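Local coordinates for protein transcriptional regulator (Corynebacterium diphtheriae, PDB 3LMM) that is not functionally characterised but is probably a multidomain transcriptional regulator, combining a Schlafen AlbA_2-type domain with a RecG C-terminal-like (HATPase_c_4) domain and C-terminal helix-turn-helix-type regions, at residues Asp66-Val72 and Ile109-Val115; Ala227-Leu231 and Ala358-Tyr363; Leu230-Asp236 and Pro260-Leu265. All coordinates share one frame; numbering follows the deposited sequence.

Contact 1 (Asp66-Val72 and Ile109-Val115)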
ATOM      1  N   ASP A  66       0.393  17.347   1.985  1.00 27.60           N
ATOM      2  CA  ASP A  66      -0.953  16.808   1.836  1.00 27.40           C
ATOM      3  C   ASP A  66      -1.586  17.327   0.545  1.00 28.64           C
ATOM      4  O   ASP A  66      -1.854  16.554  -0.369  1.00 26.97           O
ATOM      5  CB  ASP A  66      -1.828  17.200   3.036  1.00 30.21           C
ATOM      6  CG  ASP A  66      -1.787  16.176   4.165  1.00 38.65           C
ATOM      7  OD1 ASP A  66      -2.343  16.474   5.254  1.00 49.32           O
ATOM      8  OD2 ASP A  66      -1.216  15.074   3.980  1.00 41.54           O
ATOM      9  N   LYS A  67      -1.809  18.636   0.467  1.00 27.77           N
ATOM     10  CA  LYS A  67      -2.420  19.240  -0.721  1.00 32.80           C
ATOM     11  C   LYS A  67      -1.760  18.812  -2.047  1.00 32.13           C
ATOM     12  O   LYS A  67      -2.449  18.471  -3.019  1.00 25.21           O
ATOM     13  CB  LYS A  67      -2.400  20.773  -0.599  1.00 36.06           C
ATOM     14  CG  LYS A  67      -3.603  21.382   0.126  1.00 36.33           C
ATOM     15  CD  LYS A  67      -3.674  20.950   1.583  1.00 48.27           C
ATOM     16  CE  LYS A  67      -4.949  21.456   2.289  1.00 59.03           C
ATOM     17  NZ  LYS A  67      -6.223  20.793   1.840  1.00 53.34           N
ATOM     18  N   LEU A  68      -0.428  18.837  -2.078  1.00 24.85           N
ATOM     19  CA  LEU A  68       0.338  18.455  -3.263  1.00 21.03           C
ATOM     20  C   LEU A  68       0.116  16.978  -3.622  1.00 26.28           C
ATOM     21  O   LEU A  68      -0.099  16.630  -4.787  1.00 20.52           O
ATOM     22  CB  LEU A  68       1.827  18.725  -3.025  1.00 17.43           C
ATOM     23  CG  LEU A  68       2.447  19.848  -3.854  1.00 18.36           C
ATOM     24  CD1 LEU A  68       1.518  21.026  -3.891  1.00 14.46           C
ATOM     25  CD2 LEU A  68       3.792  20.233  -3.266  1.00 18.18           C
ATOM     26  N   ALA A  69       0.169  16.113  -2.617  1.00 22.67           N
ATOM     27  CA  ALA A  69      -0.055  14.707  -2.860  1.00 21.55           C
ATOM     28  C   ALA A  69      -1.447  14.566  -3.472  1.00 21.91           C
ATOM     29  O   ALA A  69      -1.624  13.852  -4.452  1.00 26.39           O
ATOM     30  CB  ALA A  69       0.049  13.922  -1.560  1.00 26.65           C
ATOM     31  N   ASP A  70      -2.438  15.254  -2.917  1.00 24.21           N
ATOM     32  CA  ASP A  70      -3.783  15.155  -3.470  1.00 20.90           C
ATOM     33  C   ASP A  70      -3.813  15.596  -4.917  1.00 20.13           C
ATOM     34  O   ASP A  70      -4.512  15.001  -5.732  1.00 17.12           O
ATOM     35  CB  ASP A  70      -4.771  15.997  -2.665  1.00 30.26           C
ATOM     36  CG  ASP A  70      -5.358  15.242  -1.489  1.00 38.19           C
ATOM     37  OD1 ASP A  70      -6.141  15.840  -0.711  1.00 46.01           O
ATOM     38  OD2 ASP A  70      -5.040  14.044  -1.340  1.00 32.44           O
ATOM     39  N   GLU A  71      -3.060  16.642  -5.242  1.00 11.54           N
ATOM     40  CA  GLU A  71      -3.037  17.114  -6.615  1.00 14.33           C
ATOM     41  C   GLU A  71      -2.386  16.069  -7.532  1.00 16.30           C
ATOM     42  O   GLU A  71      -2.866  15.819  -8.639  1.00  7.29           O
ATOM     43  CB  GLU A  71      -2.295  18.448  -6.712  1.00 13.38           C
ATOM     44  CG  GLU A  71      -2.550  19.202  -8.020  1.00 24.06           C
ATOM     45  CD  GLU A  71      -3.945  19.828  -8.097  1.00 33.00           C
ATOM     46  OE1 GLU A  71      -4.954  19.108  -7.909  1.00 34.02           O
ATOM     47  OE2 GLU A  71      -4.038  21.050  -8.358  1.00 40.82           O
ATOM     48  N   VAL A  72      -1.301  15.450  -7.072  1.00 14.43           N
ATOM     49  CA  VAL A  72      -0.628  14.428  -7.874  1.00 11.87           C
ATOM     50  C   VAL A  72      -1.586  13.284  -8.190  1.00 10.66           C
ATOM     51  O   VAL A  72      -1.579  12.757  -9.294  1.00  9.49           O
ATOM     52  CB  VAL A  72       0.613  13.878  -7.154  1.00 12.93           C
ATOM     53  CG1 VAL A  72       1.276  12.798  -7.987  1.00  4.10           C
ATOM     54  CG2 VAL A  72       1.576  15.003  -6.900  1.00  2.54           C
ATOM     55  N   ILE A 109       5.102  12.441  -0.465  1.00 19.85           N
ATOM     56  CA  ILE A 109       3.959  12.191  -1.339  1.00 18.77           C
ATOM     57  C   ILE A 109       3.775  10.698  -1.478  1.00 25.47           C
ATOM     58  O   ILE A 109       2.659  10.187  -1.376  1.00 29.74           O
ATOM     59  CB  ILE A 109       4.162  12.802  -2.736  1.00  9.79           C
ATOM     60  CG1 ILE A 109       4.149  14.328  -2.634  1.00  8.95           C
ATOM     61  CG2 ILE A 109       3.062  12.351  -3.665  1.00  5.30           C
ATOM     62  CD1 ILE A 109       4.586  15.027  -3.859  1.00  3.81           C
ATOM     63  N   PHE A 110       4.885   9.997  -1.684  1.00 26.40           N
ATOM     64  CA  PHE A 110       4.857   8.544  -1.821  1.00 31.79           C
ATOM     65  C   PHE A 110       4.241   7.822  -0.617  1.00 25.14           C
ATOM     66  O   PHE A 110       3.641   6.760  -0.769  1.00 18.82           O
ATOM     67  CB  PHE A 110       6.270   8.001  -2.039  1.00 31.62           C
ATOM     68  CG  PHE A 110       6.328   6.502  -2.156  1.00 32.14           C
ATOM     69  CD1 PHE A 110       5.858   5.865  -3.302  1.00 26.17           C
ATOM     70  CD2 PHE A 110       6.859   5.730  -1.126  1.00 28.86           C
ATOM     71  CE1 PHE A 110       5.921   4.478  -3.423  1.00 31.88           C
ATOM     72  CE2 PHE A 110       6.928   4.344  -1.230  1.00 24.82           C
ATOM     73  CZ  PHE A 110       6.460   3.714  -2.380  1.00 32.84           C
ATOM     74  N   THR A 111       4.396   8.394   0.571  1.00 23.18           N
ATOM     75  CA  THR A 111       3.858   7.760   1.762  1.00 23.00           C
ATOM     76  C   THR A 111       2.362   7.891   1.875  1.00 27.68           C
ATOM     77  O   THR A 111       1.713   7.008   2.417  1.00 38.58           O
ATOM     78  CB  THR A 111       4.446   8.333   3.065  1.00 31.82           C
ATOM     79  OG1 THR A 111       5.840   8.033   3.145  1.00 47.93           O
ATOM     80  CG2 THR A 111       3.743   7.735   4.278  1.00 18.67           C
ATOM     81  N   ARG A 112       1.798   8.982   1.377  1.00 21.92           N
ATOM     82  CA  ARG A 112       0.362   9.125   1.505  1.00 25.04           C
ATOM     83  C   ARG A 112      -0.451   8.858   0.252  1.00 23.91           C
ATOM     84  O   ARG A 112      -1.655   8.654   0.323  1.00 33.66           O
ATOM     85  CB  ARG A 112       0.008  10.512   2.104  1.00 28.90           C
ATOM     86  CG  ARG A 112       0.460  11.750   1.315  1.00 23.74           C
ATOM     87  CD  ARG A 112       1.673  12.460   1.955  1.00 32.83           C
ATOM     88  NE  ARG A 112       1.359  13.421   3.029  1.00 25.30           N
ATOM     89  CZ  ARG A 112       2.277  13.975   3.834  1.00 28.81           C
ATOM     90  NH1 ARG A 112       1.912  14.832   4.780  1.00 11.06           N
ATOM     91  NH2 ARG A 112       3.568  13.664   3.713  1.00 14.42           N
ATOM     92  N   ILE A 113       0.197   8.806  -0.896  1.00 27.79           N
ATOM     93  CA  ILE A 113      -0.555   8.607  -2.123  1.00 29.87           C
ATOM     94  C   ILE A 113      -0.183   7.297  -2.840  1.00 33.46           C
ATOM     95  O   ILE A 113      -0.937   6.796  -3.682  1.00 25.59           O
ATOM     96  CB  ILE A 113      -0.315   9.824  -3.023  1.00 31.42           C
ATOM     97  CG1 ILE A 113      -1.364   9.911  -4.108  1.00 37.49           C
ATOM     98  CG2 ILE A 113       1.077   9.756  -3.631  1.00 36.49           C
ATOM     99  CD1 ILE A 113      -0.993  10.925  -5.195  1.00 49.13           C
ATOM    100  N   ASP A 114       0.974   6.744  -2.479  1.00 33.35           N
ATOM    101  CA  ASP A 114       1.481   5.491  -3.035  1.00 30.08           C
ATOM    102  C   ASP A 114       2.210   5.653  -4.366  1.00 31.42           C
ATOM    103  O   ASP A 114       2.405   4.681  -5.104  1.00 33.78           O
ATOM    104  CB  ASP A 114       0.356   4.476  -3.212  1.00 41.33           C
ATOM    105  CG  ASP A 114       0.567   3.240  -2.371  1.00 56.30           C
ATOM    106  OD1 ASP A 114      -0.181   2.248  -2.542  1.00 69.91           O
ATOM    107  OD2 ASP A 114       1.486   3.270  -1.520  1.00 56.87           O
ATOM    108  N   VAL A 115       2.623   6.877  -4.675  1.00 23.48           N
ATOM    109  CA  VAL A 115       3.339   7.141  -5.912  1.00 17.91           C
ATOM    110  C   VAL A 115       4.438   8.160  -5.671  1.00 21.02           C
ATOM    111  O   VAL A 115       4.265   9.111  -4.912  1.00 22.67           O
ATOM    112  CB  VAL A 115       2.383   7.651  -7.010  1.00 14.65           C
ATOM    113  CG1 VAL A 115       1.026   7.937  -6.424  1.00  6.60           C
ATOM    114  CG2 VAL A 115       2.954   8.897  -7.685  1.00  1.03           C
TER
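Arg112 holds Asp66 side-on: its NE and NH1 both donate to the single oxygen OD2. NE of Arg112 lies 3.2 Å from OD2 of Asp66, with an N-H...O angle of 152°, and NH1 completes the salt bridge at a similar length. OD2 sits in the guanidinium plane, yet the carboxylate is turned 79° to that plane. Both nitrogens reach the oxygen from one face of the carboxylate: NE from the anti side and somewhat out of plane, NH1 from well above the carboxylate plane. The arginine chain bends at chi2 and chi3, and on its way to Asp66 CG of Arg112 rests on CB of Ala69 at 3.6 Å. That methyl also meets CG2 of Ile109 at 4.0 Å. The contact joins helices 62-77 and 102-113, both in the Schlafen AlbA_2 region; the axes of segments 66-72 and 109-113 approach to 9.3 Å and cross at -65°, with the small Ala69 at the closest backbone approach. Further along, CD1 of Ile113 touches CB of Val72 at 3.9 Å, the two side chains crossing at about a right angle. NH2 of Arg112 is hydrogen-bonded to the carbonyl oxygen of Gly108, one turn earlier in the same helix, which helps fix the guanidinium. On other sides of helix 62-77, Leu68 touches Val86 of strand 82-86 and Glu71 forms a salt bridge with Lys43.

Contact 2 (Ala227-Leu231 and Ala358-Tyr363)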
ATOM      1  N   ALA A 227     -10.529  -9.209 -14.717  1.00 17.61           N
ATOM      2  CA  ALA A 227     -10.487  -9.291 -13.262  1.00 26.15           C
ATOM      3  C   ALA A 227     -11.881  -9.561 -12.706  1.00 26.15           C
ATOM      4  O   ALA A 227     -12.038 -10.178 -11.650  1.00 28.94           O
ATOM      5  CB  ALA A 227      -9.934  -8.003 -12.662  1.00 13.62           C
ATOM      6  N   GLY A 228     -12.891  -9.083 -13.420  1.00 24.48           N
ATOM      7  CA  GLY A 228     -14.254  -9.279 -12.980  1.00 26.84           C
ATOM      8  C   GLY A 228     -14.671 -10.707 -13.225  1.00 36.11           C
ATOM      9  O   GLY A 228     -15.382 -11.300 -12.419  1.00 44.76           O
ATOM     10  N   LYS A 229     -14.232 -11.264 -14.349  1.00 34.38           N
ATOM     11  CA  LYS A 229     -14.564 -12.643 -14.691  1.00 33.39           C
ATOM     12  C   LYS A 229     -13.868 -13.584 -13.706  1.00 36.05           C
ATOM     13  O   LYS A 229     -14.466 -14.539 -13.205  1.00 35.69           O
ATOM     14  CB  LYS A 229     -14.102 -12.954 -16.126  1.00 32.99           C
ATOM     15  CG  LYS A 229     -14.081 -14.440 -16.519  1.00 25.47           C
ATOM     16  CD  LYS A 229     -13.599 -14.605 -17.961  1.00 21.92           C
ATOM     17  CE  LYS A 229     -13.466 -16.070 -18.407  1.00 23.38           C
ATOM     18  NZ  LYS A 229     -12.225 -16.776 -17.945  1.00 24.75           N
ATOM     19  N   LEU A 230     -12.607 -13.289 -13.417  1.00 28.36           N
ATOM     20  CA  LEU A 230     -11.816 -14.108 -12.519  1.00 21.76           C
ATOM     21  C   LEU A 230     -12.390 -14.130 -11.110  1.00 21.44           C
ATOM     22  O   LEU A 230     -12.305 -15.140 -10.408  1.00 24.96           O
ATOM     23  CB  LEU A 230     -10.380 -13.576 -12.510  1.00 17.78           C
ATOM     24  CG  LEU A 230      -9.186 -14.411 -12.020  1.00 14.26           C
ATOM     25  CD1 LEU A 230      -8.651 -13.835 -10.740  1.00 16.27           C
ATOM     26  CD2 LEU A 230      -9.588 -15.853 -11.842  1.00 16.05           C
ATOM     27  N   LEU A 231     -13.005 -13.027 -10.705  1.00 24.10           N
ATOM     28  CA  LEU A 231     -13.566 -12.938  -9.359  1.00 26.64           C
ATOM     29  C   LEU A 231     -15.002 -13.420  -9.131  1.00 25.87           C
ATOM     30  O   LEU A 231     -15.282 -14.030  -8.101  1.00 25.52           O
ATOM     31  CB  LEU A 231     -13.426 -11.507  -8.830  1.00 19.25           C
ATOM     32  CG  LEU A 231     -12.385 -11.361  -7.709  1.00 21.93           C
ATOM     33  CD1 LEU A 231     -11.068 -11.985  -8.140  1.00 17.10           C
ATOM     34  CD2 LEU A 231     -12.198  -9.897  -7.359  1.00 13.96           C
ATOM     35  N   ALA A 358      -5.175  -3.948 -12.576  1.00 12.52           N
ATOM     36  CA  ALA A 358      -6.613  -4.069 -12.724  1.00 13.90           C
ATOM     37  C   ALA A 358      -7.209  -4.957 -11.624  1.00 17.56           C
ATOM     38  O   ALA A 358      -8.180  -4.579 -10.963  1.00 14.57           O
ATOM     39  CB  ALA A 358      -6.948  -4.634 -14.093  1.00 11.55           C
ATOM     40  N   LEU A 359      -6.620  -6.131 -11.418  1.00 12.14           N
ATOM     41  CA  LEU A 359      -7.105  -7.076 -10.407  1.00 13.13           C
ATOM     42  C   LEU A 359      -7.013  -6.446  -9.034  1.00 15.03           C
ATOM     43  O   LEU A 359      -7.930  -6.562  -8.220  1.00 14.00           O
ATOM     44  CB  LEU A 359      -6.261  -8.357 -10.416  1.00 16.39           C
ATOM     45  CG  LEU A 359      -6.834  -9.735 -10.044  1.00  8.54           C
ATOM     46  CD1 LEU A 359      -5.904 -10.376  -9.027  1.00  1.00           C
ATOM     47  CD2 LEU A 359      -8.246  -9.629  -9.504  1.00  1.00           C
ATOM     48  N   ALA A 360      -5.886  -5.796  -8.777  1.00 15.64           N
ATOM     49  CA  ALA A 360      -5.684  -5.148  -7.498  1.00 12.31           C
ATOM     50  C   ALA A 360      -6.806  -4.153  -7.289  1.00 15.66           C
ATOM     51  O   ALA A 360      -7.544  -4.243  -6.311  1.00 20.62           O
ATOM     52  CB  ALA A 360      -4.347  -4.438  -7.464  1.00  8.11           C
ATOM     53  N   ASP A 361      -6.966  -3.218  -8.218  1.00 14.47           N
ATOM     54  CA  ASP A 361      -8.019  -2.239  -8.040  1.00 18.30           C
ATOM     55  C   ASP A 361      -9.396  -2.840  -7.763  1.00 20.81           C
ATOM     56  O   ASP A 361     -10.144  -2.305  -6.946  1.00 29.16           O
ATOM     57  CB  ASP A 361      -8.144  -1.312  -9.234  1.00 15.33           C
ATOM     58  CG  ASP A 361      -9.262  -0.321  -9.044  1.00 28.06           C
ATOM     59  OD1 ASP A 361      -9.139   0.516  -8.123  1.00 21.72           O
ATOM     60  OD2 ASP A 361     -10.274  -0.393  -9.785  1.00 31.19           O
ATOM     61  N   LEU A 362      -9.739  -3.932  -8.441  1.00 17.44           N
ATOM     62  CA  LEU A 362     -11.035  -4.554  -8.234  1.00 12.51           C
ATOM     63  C   LEU A 362     -11.199  -4.992  -6.789  1.00 16.75           C
ATOM     64  O   LEU A 362     -12.286  -4.871  -6.221  1.00 19.49           O
ATOM     65  CB  LEU A 362     -11.211  -5.754  -9.159  1.00  5.21           C
ATOM     66  CG  LEU A 362     -12.600  -6.399  -9.156  1.00  3.10           C
ATOM     67  CD1 LEU A 362     -13.664  -5.398  -9.580  1.00  1.00           C
ATOM     68  CD2 LEU A 362     -12.583  -7.599 -10.088  1.00  1.46           C
ATOM     69  N   TYR A 363     -10.128  -5.500  -6.183  1.00 18.50           N
ATOM     70  CA  TYR A 363     -10.202  -5.943  -4.782  1.00 23.67           C
ATOM     71  C   TYR A 363     -10.385  -4.747  -3.848  1.00 22.77           C
ATOM     72  O   TYR A 363     -11.045  -4.855  -2.818  1.00 19.18           O
ATOM     73  CB  TYR A 363      -8.939  -6.725  -4.397  1.00 16.24           C
ATOM     74  CG  TYR A 363      -9.009  -8.205  -4.687  1.00 12.70           C
ATOM     75  CD1 TYR A 363      -9.624  -9.089  -3.798  1.00 13.30           C
ATOM     76  CD2 TYR A 363      -8.445  -8.725  -5.843  1.00 17.77           C
ATOM     77  CE1 TYR A 363      -9.666 -10.465  -4.058  1.00 10.83           C
ATOM     78  CE2 TYR A 363      -8.479 -10.089  -6.115  1.00 21.52           C
ATOM     79  CZ  TYR A 363      -9.086 -10.960  -5.222  1.00 21.15           C
ATOM     80  OH  TYR A 363      -9.070 -12.315  -5.513  1.00 16.53           O
TER
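Helices 227-231 and 358-363 cross at -60° with their axes 9.8 Å apart, and the backbones come nearest at Ala227 and Leu359, whose CA atoms are 4.9 Å apart. The methyl of Ala227 points toward the second helix. It is met there by two leucine branches, CD2 of Leu359 at 3.9 Å and CD2 of Leu362 at 3.7 Å. Leu362 extends with CG anti to the backbone N (chi1 -173°), which sends CD2 across to the first helix, alongside Gly228 and against Leu231. Leu231 and Leu362 reach toward each other tip to tip, their CD2 atoms 3.6 Å apart. Here the contact ties helix 226-232 to a helix of the RecG C-terminal-like region, across 126 intervening residues of mixed helix and strand. Leu231 divides its branches over the partner helix. Its CD2 lies over one face of the Tyr363 ring, 4.0 Å from the centroid and 14° off the normal, a CH-pi contact displaced toward the rim. Its CD1 instead packs near the phenol end, 3.7 Å from CZ of Tyr363, and also touches CD2 of Leu359. Around this apolar seam, Met177 covers Ala227 and Leu359, and Met309 and Ile310 of helix 298-311 pack on the tyrosine. Beyond it, Asp361 is held by a salt bridge to Arg161 and a hydrogen bond from Trp165.

Contact 3 (Leu230-Asp236 and Pro260-Leu265)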
ATOM      1  N   LEU A 230     -12.607 -13.289 -13.417  1.00 28.36           N
ATOM      2  CA  LEU A 230     -11.816 -14.108 -12.519  1.00 21.76           C
ATOM      3  C   LEU A 230     -12.390 -14.130 -11.110  1.00 21.44           C
ATOM      4  O   LEU A 230     -12.305 -15.140 -10.408  1.00 24.96           O
ATOM      5  CB  LEU A 230     -10.380 -13.576 -12.510  1.00 17.78           C
ATOM      6  CG  LEU A 230      -9.186 -14.411 -12.020  1.00 14.26           C
ATOM      7  CD1 LEU A 230      -8.651 -13.835 -10.740  1.00 16.27           C
ATOM      8  CD2 LEU A 230      -9.588 -15.853 -11.842  1.00 16.05           C
ATOM      9  N   LEU A 231     -13.005 -13.027 -10.705  1.00 24.10           N
ATOM     10  CA  LEU A 231     -13.566 -12.938  -9.359  1.00 26.64           C
ATOM     11  C   LEU A 231     -15.002 -13.420  -9.131  1.00 25.87           C
ATOM     12  O   LEU A 231     -15.282 -14.030  -8.101  1.00 25.52           O
ATOM     13  CB  LEU A 231     -13.426 -11.507  -8.830  1.00 19.25           C
ATOM     14  CG  LEU A 231     -12.385 -11.361  -7.709  1.00 21.93           C
ATOM     15  CD1 LEU A 231     -11.068 -11.985  -8.140  1.00 17.10           C
ATOM     16  CD2 LEU A 231     -12.198  -9.897  -7.359  1.00 13.96           C
ATOM     17  N   PHE A 232     -15.906 -13.166 -10.073  1.00 22.27           N
ATOM     18  CA  PHE A 232     -17.287 -13.585  -9.888  1.00 17.02           C
ATOM     19  C   PHE A 232     -17.742 -14.755 -10.752  1.00 19.45           C
ATOM     20  O   PHE A 232     -18.917 -15.130 -10.735  1.00 18.96           O
ATOM     21  CB  PHE A 232     -18.213 -12.404 -10.109  1.00  1.00           C
ATOM     22  CG  PHE A 232     -18.021 -11.304  -9.119  1.00 12.17           C
ATOM     23  CD1 PHE A 232     -17.088 -10.300  -9.339  1.00 11.73           C
ATOM     24  CD2 PHE A 232     -18.789 -11.258  -7.963  1.00 14.55           C
ATOM     25  CE1 PHE A 232     -16.925  -9.254  -8.419  1.00 12.46           C
ATOM     26  CE2 PHE A 232     -18.634 -10.219  -7.035  1.00 11.07           C
ATOM     27  CZ  PHE A 232     -17.703  -9.214  -7.266  1.00  5.45           C
ATOM     28  N   THR A 233     -16.806 -15.338 -11.489  1.00 23.83           N
ATOM     29  CA  THR A 233     -17.079 -16.457 -12.384  1.00 25.27           C
ATOM     30  C   THR A 233     -16.191 -17.644 -12.056  1.00 31.14           C
ATOM     31  O   THR A 233     -15.004 -17.477 -11.760  1.00 40.98           O
ATOM     32  CB  THR A 233     -16.810 -16.048 -13.844  1.00 26.16           C
ATOM     33  OG1 THR A 233     -17.917 -15.281 -14.334  1.00 14.93           O
ATOM     34  CG2 THR A 233     -16.577 -17.269 -14.720  1.00 24.36           C
ATOM     35  N   SER A 234     -16.750 -18.847 -12.126  1.00 31.31           N
ATOM     36  CA  SER A 234     -15.954 -20.037 -11.839  1.00 34.95           C
ATOM     37  C   SER A 234     -14.800 -20.162 -12.821  1.00 32.90           C
ATOM     38  O   SER A 234     -15.000 -20.061 -14.033  1.00 34.99           O
ATOM     39  CB  SER A 234     -16.829 -21.303 -11.874  1.00 36.23           C
ATOM     40  OG  SER A 234     -17.644 -21.413 -13.027  1.00 25.15           O
ATOM     41  N   LEU A 235     -13.591 -20.371 -12.307  1.00 27.24           N
ATOM     42  CA  LEU A 235     -12.447 -20.496 -13.199  1.00 42.13           C
ATOM     43  C   LEU A 235     -12.114 -21.962 -13.445  1.00 41.87           C
ATOM     44  O   LEU A 235     -10.967 -22.322 -13.712  1.00 51.27           O
ATOM     45  CB  LEU A 235     -11.213 -19.754 -12.650  1.00 46.43           C
ATOM     46  CG  LEU A 235     -10.416 -20.401 -11.512  1.00 40.58           C
ATOM     47  CD1 LEU A 235      -9.224 -19.538 -11.158  1.00 17.91           C
ATOM     48  CD2 LEU A 235     -11.337 -20.596 -10.323  1.00 41.19           C
ATOM     49  N   ASP A 236     -13.139 -22.798 -13.359  1.00 40.26           N
ATOM     50  CA  ASP A 236     -13.010 -24.228 -13.588  1.00 37.83           C
ATOM     51  C   ASP A 236     -11.635 -24.790 -13.242  1.00 34.59           C
ATOM     52  O   ASP A 236     -11.024 -25.498 -14.044  1.00 30.07           O
ATOM     53  CB  ASP A 236     -13.343 -24.552 -15.050  1.00 46.81           C
ATOM     54  CG  ASP A 236     -14.660 -23.945 -15.501  1.00 57.38           C
ATOM     55  OD1 ASP A 236     -14.643 -22.873 -16.152  1.00 68.88           O
ATOM     56  OD2 ASP A 236     -15.721 -24.533 -15.194  1.00 59.97           O
ATOM     57  N   PRO A 260     -13.459 -26.533  -8.086  1.00 33.37           N
ATOM     58  CA  PRO A 260     -13.129 -25.716  -9.259  1.00 30.80           C
ATOM     59  C   PRO A 260     -14.248 -24.876  -9.875  1.00 31.93           C
ATOM     60  O   PRO A 260     -13.965 -23.898 -10.564  1.00 36.96           O
ATOM     61  CB  PRO A 260     -12.590 -26.742 -10.247  1.00 27.93           C
ATOM     62  CG  PRO A 260     -13.345 -27.973  -9.879  1.00 25.34           C
ATOM     63  CD  PRO A 260     -13.233 -27.957  -8.381  1.00 27.16           C
ATOM     64  N   GLU A 261     -15.505 -25.247  -9.645  1.00 30.23           N
ATOM     65  CA  GLU A 261     -16.609 -24.485 -10.215  1.00 26.43           C
ATOM     66  C   GLU A 261     -16.845 -23.201  -9.439  1.00 27.27           C
ATOM     67  O   GLU A 261     -17.755 -22.445  -9.756  1.00 29.37           O
ATOM     68  CB  GLU A 261     -17.897 -25.307 -10.220  1.00 36.05           C
ATOM     69  CG  GLU A 261     -17.689 -26.804 -10.328  1.00 54.29           C
ATOM     70  CD  GLU A 261     -17.471 -27.433  -8.969  1.00 65.66           C
ATOM     71  OE1 GLU A 261     -18.309 -27.184  -8.064  1.00 74.22           O
ATOM     72  OE2 GLU A 261     -16.484 -28.190  -8.809  1.00 67.48           O
ATOM     73  N   LYS A 262     -16.034 -22.957  -8.416  1.00 28.58           N
ATOM     74  CA  LYS A 262     -16.187 -21.749  -7.615  1.00 25.81           C
ATOM     75  C   LYS A 262     -15.288 -20.625  -8.114  1.00 29.02           C
ATOM     76  O   LYS A 262     -14.196 -20.860  -8.632  1.00 27.47           O
ATOM     77  CB  LYS A 262     -15.872 -22.032  -6.140  1.00 27.45           C
ATOM     78  CG  LYS A 262     -16.742 -23.118  -5.514  1.00 48.58           C
ATOM     79  CD  LYS A 262     -16.632 -23.174  -3.980  1.00 53.27           C
ATOM     80  CE  LYS A 262     -17.675 -24.135  -3.387  1.00 57.56           C
ATOM     81  NZ  LYS A 262     -17.827 -24.034  -1.903  1.00 61.70           N
ATOM     82  N   SER A 263     -15.775 -19.400  -7.966  1.00 31.86           N
ATOM     83  CA  SER A 263     -15.039 -18.214  -8.366  1.00 25.47           C
ATOM     84  C   SER A 263     -13.924 -17.998  -7.341  1.00 27.55           C
ATOM     85  O   SER A 263     -13.908 -18.651  -6.295  1.00 22.99           O
ATOM     86  CB  SER A 263     -15.979 -17.013  -8.381  1.00 23.85           C
ATOM     87  OG  SER A 263     -16.592 -16.838  -7.120  1.00 22.37           O
ATOM     88  N   CYS A 264     -12.994 -17.091  -7.630  1.00 21.28           N
ATOM     89  CA  CYS A 264     -11.898 -16.836  -6.703  1.00 21.30           C
ATOM     90  C   CYS A 264     -12.412 -16.352  -5.361  1.00 22.35           C
ATOM     91  O   CYS A 264     -11.887 -16.735  -4.322  1.00 25.68           O
ATOM     92  CB  CYS A 264     -10.937 -15.797  -7.273  1.00 28.38           C
ATOM     93  SG  CYS A 264      -9.759 -16.449  -8.480  1.00 32.51           S
ATOM     94  N   LEU A 265     -13.433 -15.501  -5.384  1.00 16.25           N
ATOM     95  CA  LEU A 265     -13.998 -14.987  -4.147  1.00 15.41           C
ATOM     96  C   LEU A 265     -14.530 -16.147  -3.311  1.00 24.12           C
ATOM     97  O   LEU A 265     -14.367 -16.183  -2.084  1.00 27.19           O
ATOM     98  CB  LEU A 265     -15.138 -14.018  -4.438  1.00  7.65           C
ATOM     99  CG  LEU A 265     -14.754 -12.715  -5.118  1.00 18.26           C
ATOM    100  CD1 LEU A 265     -16.013 -11.941  -5.459  1.00 14.95           C
ATOM    101  CD2 LEU A 265     -13.841 -11.900  -4.224  1.00  5.69           C
TER
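Apolar contacts join Leu230, Leu231 and Phe232 to Cys264 and Leu265. CD1 of Leu265 lies over one face of the Phe232 ring, 3.7 Å from the centroid and 19° off the normal, a CH-pi contact offset toward the rim. The same leucine crosses Leu231 at about a right angle, their CG atoms 3.8 Å apart. Cys264 turns its SG, anti to its own carbonyl carbon (chi1 -80°), into the leucines: CD2 of Leu230 is 3.4 Å from that sulphur, and CD1 of Leu235 approaches it from the loop at 4.1 Å. CB of Pro260 packs against the backbone of Asp236. Polar links are few and slight. The Cys264 N-H gives a weak hydrogen bond to the Leu230 carbonyl oxygen, N to O 3.5 Å, and Ser263 CA makes a CA-H...O contact with Thr233 O. At the N-cap of its helix, Ser263 caps a backbone N with its side chain, and its OG is also hydrogen-bonded to Glu266. The contact thus sets the C-terminal end of helix 226-232 against the start of helix 264-278, with strands 240-245 and 252-256 between them in sequence; helix 190-199 packs on Phe232 and Ser263, and Trp314 on Leu230, Leu235 and Cys264.

Along the chain contact 1 comes first, complete within the Schlafen AlbA_2 region before the other two begin. Contacts 2 and 3 both start from helix 226-232 and share Leu230 and Leu231, their centres 12 Å apart. Contact 3 closes soon afterwards on helix 264-278, whereas contact 2 waits for helix 357-365, so helix 226-232, through Leu231, packs on both. The centres of contacts 1 and 2 lie 24 Å apart, with nearest atoms about 9 Å apart; the centres of contacts 1 and 3 are 35 Å apart, nearest atoms about 18 Å, on opposite sides of the chain's centre. Contact 1 thus stands apart, while contacts 2 and 3 form one packing site around helix 226-232.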